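Local structure of 3-hydroxyisobutyrate dehydrogenase (Salmonella typhimurium, 3G0O) at the interface of chains A and B. The protein catalyses the NAD(P)-dependent oxidation of 3-hydroxyisobutyrate, a step in the breakdown of valine. Residues are numbered along the deposited sequence; one frame, centred on the assembly and turned at random. Chains: chain A/B, 3-hydroxyisobutyrate dehydrogenase.

Contact 1: the interface of chains A and B. Residues chain A 261-266; chain B 195, 268, 272, 293.
The N-terminal end of helix 264-281 of chain A is capped from the other subunit: B:Glu195, on the long helix 174-202, brings its carboxylate up to the backbone N-H groups of the first turn. OE1 accepts from the amide N of A:Leu265 at 2.8 Å, with 163° at the hydrogen. OE2 takes the amide N of A:Ala266, also at 2.8 Å and slightly more bent. Both oxygens use their syn lone pairs, so the two N-H groups grip the carboxylate like a fork and fix its rotation. The side chain gets there by stretching: CG is anti to the backbone N (chi1 -178°) and the chain runs out extended beyond it. The positive end of the helix dipole would be expected to favour a charged carboxylate here.

Carbon packs around the fork. The CB of A:Ala266 lies 3.3 Å from B:Glu195 OE2, while A:Leu263 crosses the glutamate at about a right angle, its CD2 branch resting against the aliphatic CG. Farther along, helix 264-281 of chain B supplies B:Thr268 and B:Met272, so the same element serves from both subunits. The methyl CG2 of B:Thr268 touches A:Pro264 CB at 3.5 Å and also meets the CD2 branch of A:Leu265 at 3.6 Å. B:Met272, a selenomethionine, puts its selenium 3.8 Å from A:Leu265 CG.

On the other flank, in the loop leading into the capped helix, A:Phe261 meets B:Phe293, the last modelled residue of its chain. Their long axes cross at about a right angle, yet the two ring planes are nearly parallel and overlap only at the rims, CZ of A:Phe261 lying 3.4 Å from CD1 of B:Phe293. The neighbouring ring carbon CE1 of B:Phe293 sits 3.4 Å from the carbonyl O of A:Pro262.

Contact 2: the interface of chains A and B. Residues chain A 129-130, 134, 141, 164, 166; chain B 212-213, 216-218.
Strands 128-129, 140-145 and 164-169 of chain A, with helix 132-136 beside them, receive the C-terminal end of helix 207-214 of chain B and the loop that follows. B:His216 is wedged in the middle. Its ND1 donates to the carbonyl O of B:Asp212 at 2.6 Å, with that oxygen only 13° out of the imidazole plane, which holds the ring's rotation. The phenol OH of A:Tyr166 comes over one face of the same ring, toward its rim, 3.1 Å from ND1; it stands above the plane, so this reads as a polar contact on the face.

A:Tyr166 itself is packed against the helix end. B:Val213 lies over one face of the phenol ring, and its CG2 reaches 3.7 Å from CD2, while B:Asp212 CB meets CE1. A:Asn164 brings its amide beside B:His216 CD2, the planes 52° apart.

Two hydroxyls fasten the loop backbone. A:Thr141 OG1 donates to the carbonyl O of B:His216, modelled at a very short 2.4 Å whose exact length is doubtful. A:Ser129 OG, anti to its own backbone N, accepts a nearly straight bond of 3.1 Å from B:Ala218 N.

A:Ser129 and A:Gly130 begin the family's substrate-binding SGG motif, and the centre of the contact lies about 9 Å from the predicted catalytic A:Lys179, where the nucleotide-binding domain of one subunit meets the helical domain of the other.

Contact 1: the interface of chains A and B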
ATOM      1  N   PHE A 261     -12.493  12.645 -16.567  1.00 14.37           N
ATOM      2  CA  PHE A 261     -11.908  12.672 -15.225  1.00 13.99           C
ATOM      3  C   PHE A 261     -10.382  12.653 -15.348  1.00 13.37           C
ATOM      4  O   PHE A 261      -9.828  11.820 -16.067  1.00 11.54           O
ATOM      5  CB  PHE A 261     -12.377  11.441 -14.449  1.00 15.06           C
ATOM      6  CG  PHE A 261     -11.994  11.448 -12.998  1.00 15.14           C
ATOM      7  CD1 PHE A 261     -12.791  12.094 -12.059  1.00 16.40           C
ATOM      8  CD2 PHE A 261     -10.833  10.820 -12.573  1.00 14.74           C
ATOM      9  CE1 PHE A 261     -12.437  12.104 -10.714  1.00 16.13           C
ATOM     10  CE2 PHE A 261     -10.469  10.825 -11.230  1.00 15.75           C
ATOM     11  CZ  PHE A 261     -11.269  11.470 -10.301  1.00 15.88           C
ATOM     12  N   PRO A 262      -9.682  13.553 -14.633  1.00 12.50           N
ATOM     13  CA  PRO A 262      -8.216  13.610 -14.698  1.00 11.46           C
ATOM     14  C   PRO A 262      -7.517  12.619 -13.777  1.00 11.83           C
ATOM     15  O   PRO A 262      -7.990  12.360 -12.668  1.00 12.98           O
ATOM     16  CB  PRO A 262      -7.920  15.046 -14.300  1.00 10.87           C
ATOM     17  CG  PRO A 262      -8.932  15.258 -13.183  1.00 10.83           C
ATOM     18  CD  PRO A 262     -10.208  14.623 -13.763  1.00 11.57           C
ATOM     19  N   LEU A 263      -6.384  12.086 -14.235  1.00 11.45           N
ATOM     20  CA  LEU A 263      -5.608  11.126 -13.457  1.00 13.29           C
ATOM     21  C   LEU A 263      -4.150  11.568 -13.381  1.00 14.12           C
ATOM     22  O   LEU A 263      -3.309  11.109 -14.153  1.00 13.31           O
ATOM     23  CB  LEU A 263      -5.683   9.732 -14.088  1.00 14.32           C
ATOM     24  CG  LEU A 263      -7.056   9.065 -14.206  1.00 13.41           C
ATOM     25  CD1 LEU A 263      -6.892   7.702 -14.850  1.00 18.05           C
ATOM     26  CD2 LEU A 263      -7.704   8.937 -12.835  1.00 12.99           C
ATOM     27  N   PRO A 264      -3.833  12.470 -12.443  1.00 12.88           N
ATOM     28  CA  PRO A 264      -2.451  12.946 -12.306  1.00 13.22           C
ATOM     29  C   PRO A 264      -1.451  11.804 -12.076  1.00 13.86           C
ATOM     30  O   PRO A 264      -0.442  11.697 -12.774  1.00 12.09           O
ATOM     31  CB  PRO A 264      -2.534  13.893 -11.111  1.00 14.54           C
ATOM     32  CG  PRO A 264      -3.938  14.426 -11.204  1.00 13.98           C
ATOM     33  CD  PRO A 264      -4.739  13.191 -11.531  1.00 12.30           C
ATOM     34  N   LEU A 265      -1.743  10.945 -11.103  1.00 11.73           N
ATOM     35  CA  LEU A 265      -0.848   9.839 -10.780  1.00 11.85           C
ATOM     36  C   LEU A 265      -0.913   8.637 -11.727  1.00 12.45           C
ATOM     37  O   LEU A 265       0.119   8.059 -12.069  1.00 12.07           O
ATOM     38  CB  LEU A 265      -1.096   9.378  -9.342  1.00 11.66           C
ATOM     39  CG  LEU A 265      -0.796  10.421  -8.259  1.00 13.42           C
ATOM     40  CD1 LEU A 265      -1.333   9.929  -6.919  1.00 12.63           C
ATOM     41  CD2 LEU A 265       0.708  10.682  -8.175  1.00 12.03           C
ATOM     42  N   ALA A 266      -2.113   8.259 -12.157  1.00 13.12           N
ATOM     43  CA  ALA A 266      -2.258   7.113 -13.058  1.00 12.32           C
ATOM     44  C   ALA A 266      -1.672   7.384 -14.435  1.00 12.01           C
ATOM     45  O   ALA A 266      -1.166   6.463 -15.090  1.00 10.96           O
ATOM     46  CB  ALA A 266      -3.719   6.723 -13.193  1.00 13.26           C
TER
ATOM     47  N   GLU B 195      -7.160   9.557  -5.599  1.00 11.82           N
ATOM     48  CA  GLU B 195      -7.405   9.570  -7.032  1.00 13.14           C
ATOM     49  C   GLU B 195      -8.311   8.408  -7.426  1.00 13.29           C
ATOM     50  O   GLU B 195      -9.279   8.590  -8.167  1.00 14.50           O
ATOM     51  CB  GLU B 195      -6.077   9.491  -7.794  1.00 11.72           C
ATOM     52  CG  GLU B 195      -6.213   9.541  -9.310  1.00 13.27           C
ATOM     53  CD  GLU B 195      -4.874   9.734  -9.989  1.00 15.13           C
ATOM     54  OE1 GLU B 195      -4.185  10.727  -9.667  1.00 15.12           O
ATOM     55  OE2 GLU B 195      -4.511   8.898 -10.840  1.00 16.18           O
ATOM     56  N   THR B 268       4.196  14.861  -8.499  1.00  9.68           N
ATOM     57  CA  THR B 268       2.770  14.961  -8.792  1.00 11.57           C
ATOM     58  C   THR B 268       1.986  15.034  -7.483  1.00 13.17           C
ATOM     59  O   THR B 268       1.103  15.871  -7.332  1.00 10.20           O
ATOM     60  CB  THR B 268       2.278  13.744  -9.616  1.00 14.57           C
ATOM     61  OG1 THR B 268       2.962  13.721 -10.875  1.00 16.66           O
ATOM     62  CG2 THR B 268       0.762  13.828  -9.864  1.00 14.60           C
HETATM   63  N   MSE B 272      -0.491  17.920  -5.953  1.00  9.71           N
HETATM   64  CA  MSE B 272      -1.870  17.667  -5.536  1.00 11.57           C
HETATM   65  C   MSE B 272      -2.147  18.193  -4.128  1.00 10.95           C
HETATM   66  O   MSE B 272      -3.141  18.881  -3.902  1.00 11.05           O
HETATM   67  CB  MSE B 272      -2.181  16.170  -5.613  1.00 12.51           C
HETATM   68  CG  MSE B 272      -2.232  15.653  -7.040  1.00 14.71           C
HETATM   69 SE   MSE B 272      -2.198  13.718  -7.149  1.00 24.63          SE
HETATM   70  CE  MSE B 272      -3.998  13.343  -6.523  1.00 21.07           C
ATOM     71  N   PHE B 293     -10.475  16.934  -6.801  1.00 15.90           N
ATOM     72  CA  PHE B 293     -11.180  16.283  -7.899  1.00 18.06           C
ATOM     73  C   PHE B 293     -12.625  16.762  -7.987  1.00 20.32           C
ATOM     74  O   PHE B 293     -13.184  16.756  -9.103  1.00 23.40           O
ATOM     75  CB  PHE B 293     -11.131  14.760  -7.718  1.00 16.67           C
ATOM     76  CG  PHE B 293      -9.760  14.173  -7.925  1.00 15.09           C
ATOM     77  CD1 PHE B 293      -9.247  14.012  -9.211  1.00 15.31           C
ATOM     78  CD2 PHE B 293      -8.967  13.818  -6.839  1.00 14.09           C
ATOM     79  CE1 PHE B 293      -7.958  13.499  -9.414  1.00 14.45           C
ATOM     80  CE2 PHE B 293      -7.681  13.305  -7.029  1.00 12.46           C
ATOM     81  CZ  PHE B 293      -7.177  13.150  -8.321  1.00 14.82           C
TER

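Contact 2: the interface of chains A and B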
ATOM      1  N   SER A 129      -8.531 -10.846  -7.770  1.00 14.77           N
ATOM      2  CA  SER A 129      -7.314 -10.304  -7.193  1.00 16.95           C
ATOM      3  C   SER A 129      -6.974 -11.078  -5.922  1.00 16.80           C
ATOM      4  O   SER A 129      -7.645 -12.058  -5.584  1.00 17.16           O
ATOM      5  CB  SER A 129      -7.469  -8.815  -6.871  1.00 14.90           C
ATOM      6  OG  SER A 129      -6.234  -8.280  -6.419  1.00 16.65           O
ATOM      7  N   GLY A 130      -5.925 -10.647  -5.229  1.00 17.94           N
ATOM      8  CA  GLY A 130      -5.525 -11.318  -4.006  1.00 19.45           C
ATOM      9  C   GLY A 130      -4.131 -11.924  -4.051  1.00 19.12           C
ATOM     10  O   GLY A 130      -3.550 -12.210  -3.008  1.00 20.72           O
ATOM     11  N   LYS A 134      -2.635 -16.436  -2.197  1.00 23.57           N
ATOM     12  CA  LYS A 134      -4.025 -16.537  -1.776  1.00 23.14           C
ATOM     13  C   LYS A 134      -4.796 -17.463  -2.712  1.00 22.15           C
ATOM     14  O   LYS A 134      -5.598 -18.286  -2.268  1.00 21.90           O
ATOM     15  CB  LYS A 134      -4.683 -15.154  -1.765  1.00 23.62           C
ATOM     16  CG  LYS A 134      -4.694 -14.469  -0.403  1.00 27.57           C
ATOM     17  CD  LYS A 134      -5.533 -13.198  -0.476  1.00 30.09           C
ATOM     18  CE  LYS A 134      -5.827 -12.613   0.888  1.00 30.69           C
ATOM     19  NZ  LYS A 134      -6.669 -11.387   0.743  1.00 32.35           N
ATOM     20  N   THR A 141     -10.110 -12.837  -4.165  1.00 16.88           N
ATOM     21  CA  THR A 141     -11.076 -11.778  -3.929  1.00 16.47           C
ATOM     22  C   THR A 141     -11.720 -11.622  -5.297  1.00 17.11           C
ATOM     23  O   THR A 141     -11.025 -11.478  -6.304  1.00 17.32           O
ATOM     24  CB  THR A 141     -10.418 -10.458  -3.509  1.00 14.90           C
ATOM     25  OG1 THR A 141     -10.062 -10.528  -2.123  1.00 17.30           O
ATOM     26  CG2 THR A 141     -11.379  -9.294  -3.712  1.00 17.49           C
ATOM     27  N   ASN A 164     -13.518 -14.055  -0.532  1.00 21.74           N
ATOM     28  CA  ASN A 164     -14.246 -12.789  -0.504  1.00 20.87           C
ATOM     29  C   ASN A 164     -14.828 -12.478  -1.876  1.00 20.91           C
ATOM     30  O   ASN A 164     -14.097 -12.174  -2.821  1.00 19.97           O
ATOM     31  CB  ASN A 164     -13.338 -11.634  -0.074  1.00 22.33           C
ATOM     32  CG  ASN A 164     -12.893 -11.747   1.371  1.00 23.77           C
ATOM     33  OD1 ASN A 164     -11.758 -12.115   1.652  1.00 25.60           O
ATOM     34  ND2 ASN A 164     -13.795 -11.436   2.294  1.00 24.17           N
ATOM     35  N   TYR A 166     -17.464 -10.050  -3.874  1.00 18.87           N
ATOM     36  CA  TYR A 166     -18.229  -8.813  -3.820  1.00 19.67           C
ATOM     37  C   TYR A 166     -19.137  -8.731  -5.039  1.00 20.09           C
ATOM     38  O   TYR A 166     -18.663  -8.648  -6.171  1.00 19.78           O
ATOM     39  CB  TYR A 166     -17.274  -7.611  -3.781  1.00 17.48           C
ATOM     40  CG  TYR A 166     -16.385  -7.611  -2.561  1.00 18.08           C
ATOM     41  CD1 TYR A 166     -16.864  -7.181  -1.323  1.00 19.17           C
ATOM     42  CD2 TYR A 166     -15.088  -8.117  -2.621  1.00 17.44           C
ATOM     43  CE1 TYR A 166     -16.077  -7.261  -0.178  1.00 19.71           C
ATOM     44  CE2 TYR A 166     -14.292  -8.204  -1.478  1.00 21.29           C
ATOM     45  CZ  TYR A 166     -14.794  -7.777  -0.264  1.00 21.64           C
ATOM     46  OH  TYR A 166     -14.025  -7.887   0.869  1.00 21.96           O
TER
ATOM     47  N   ASP B 212     -13.989  -1.885   0.534  1.00 15.29           N
ATOM     48  CA  ASP B 212     -13.893  -3.289   0.930  1.00 16.61           C
ATOM     49  C   ASP B 212     -13.100  -4.118  -0.072  1.00 15.76           C
ATOM     50  O   ASP B 212     -12.289  -4.950   0.314  1.00 16.30           O
ATOM     51  CB  ASP B 212     -15.286  -3.906   1.106  1.00 19.49           C
ATOM     52  CG  ASP B 212     -16.046  -3.309   2.272  1.00 23.56           C
ATOM     53  OD1 ASP B 212     -15.401  -2.925   3.271  1.00 24.32           O
ATOM     54  OD2 ASP B 212     -17.290  -3.234   2.197  1.00 25.72           O
ATOM     55  N   VAL B 213     -13.337  -3.893  -1.361  1.00 15.89           N
ATOM     56  CA  VAL B 213     -12.627  -4.640  -2.392  1.00 14.78           C
ATOM     57  C   VAL B 213     -11.129  -4.383  -2.310  1.00 14.33           C
ATOM     58  O   VAL B 213     -10.337  -5.318  -2.205  1.00 12.14           O
ATOM     59  CB  VAL B 213     -13.117  -4.254  -3.809  1.00 14.76           C
ATOM     60  CG1 VAL B 213     -12.175  -4.818  -4.875  1.00 13.25           C
ATOM     61  CG2 VAL B 213     -14.534  -4.756  -4.027  1.00 13.03           C
ATOM     62  N   HIS B 216      -9.005  -5.837   0.399  1.00 17.03           N
ATOM     63  CA  HIS B 216      -8.952  -7.296   0.361  1.00 17.43           C
ATOM     64  C   HIS B 216      -8.315  -7.746  -0.947  1.00 17.98           C
ATOM     65  O   HIS B 216      -8.442  -8.904  -1.350  1.00 18.50           O
ATOM     66  CB  HIS B 216     -10.352  -7.901   0.488  1.00 19.17           C
ATOM     67  CG  HIS B 216     -10.946  -7.745   1.852  1.00 19.52           C
ATOM     68  ND1 HIS B 216     -11.565  -6.586   2.268  1.00 19.87           N
ATOM     69  CD2 HIS B 216     -10.957  -8.581   2.918  1.00 21.95           C
ATOM     70  CE1 HIS B 216     -11.931  -6.714   3.532  1.00 22.10           C
ATOM     71  NE2 HIS B 216     -11.573  -7.915   3.949  1.00 23.25           N
ATOM     72  N   ALA B 217      -7.617  -6.823  -1.599  1.00 14.67           N
ATOM     73  CA  ALA B 217      -6.973  -7.112  -2.871  1.00 15.77           C
ATOM     74  C   ALA B 217      -5.509  -6.667  -2.903  1.00 14.90           C
ATOM     75  O   ALA B 217      -4.987  -6.122  -1.929  1.00 15.44           O
ATOM     76  CB  ALA B 217      -7.752  -6.455  -4.000  1.00 12.39           C
ATOM     77  N   ALA B 218      -4.858  -6.904  -4.038  1.00 14.55           N
ATOM     78  CA  ALA B 218      -3.450  -6.573  -4.212  1.00 16.50           C
ATOM     79  C   ALA B 218      -3.137  -5.081  -4.346  1.00 15.72           C
ATOM     80  O   ALA B 218      -1.972  -4.688  -4.274  1.00 16.40           O
ATOM     81  CB  ALA B 218      -2.893  -7.333  -5.420  1.00 15.16           C
TER

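Contact 1 and contact 2 lie about 24 Å apart, centre to centre, and share no residue. Contact 1 joins helical parts of the two subunits, whereas contact 2 ties the helical part of chain B to the nucleotide-binding domain of chain A. The chain B copy of helix 174-202 gives B:Glu195 to contact 1, and the chain A copy carries the predicted catalytic A:Lys179, about 16 Å from the centre of contact 1. The two-fold axis repeats both contacts with the chains exchanged. Dimer formation could therefore help shape each active site, if the deposited pair is the working unit.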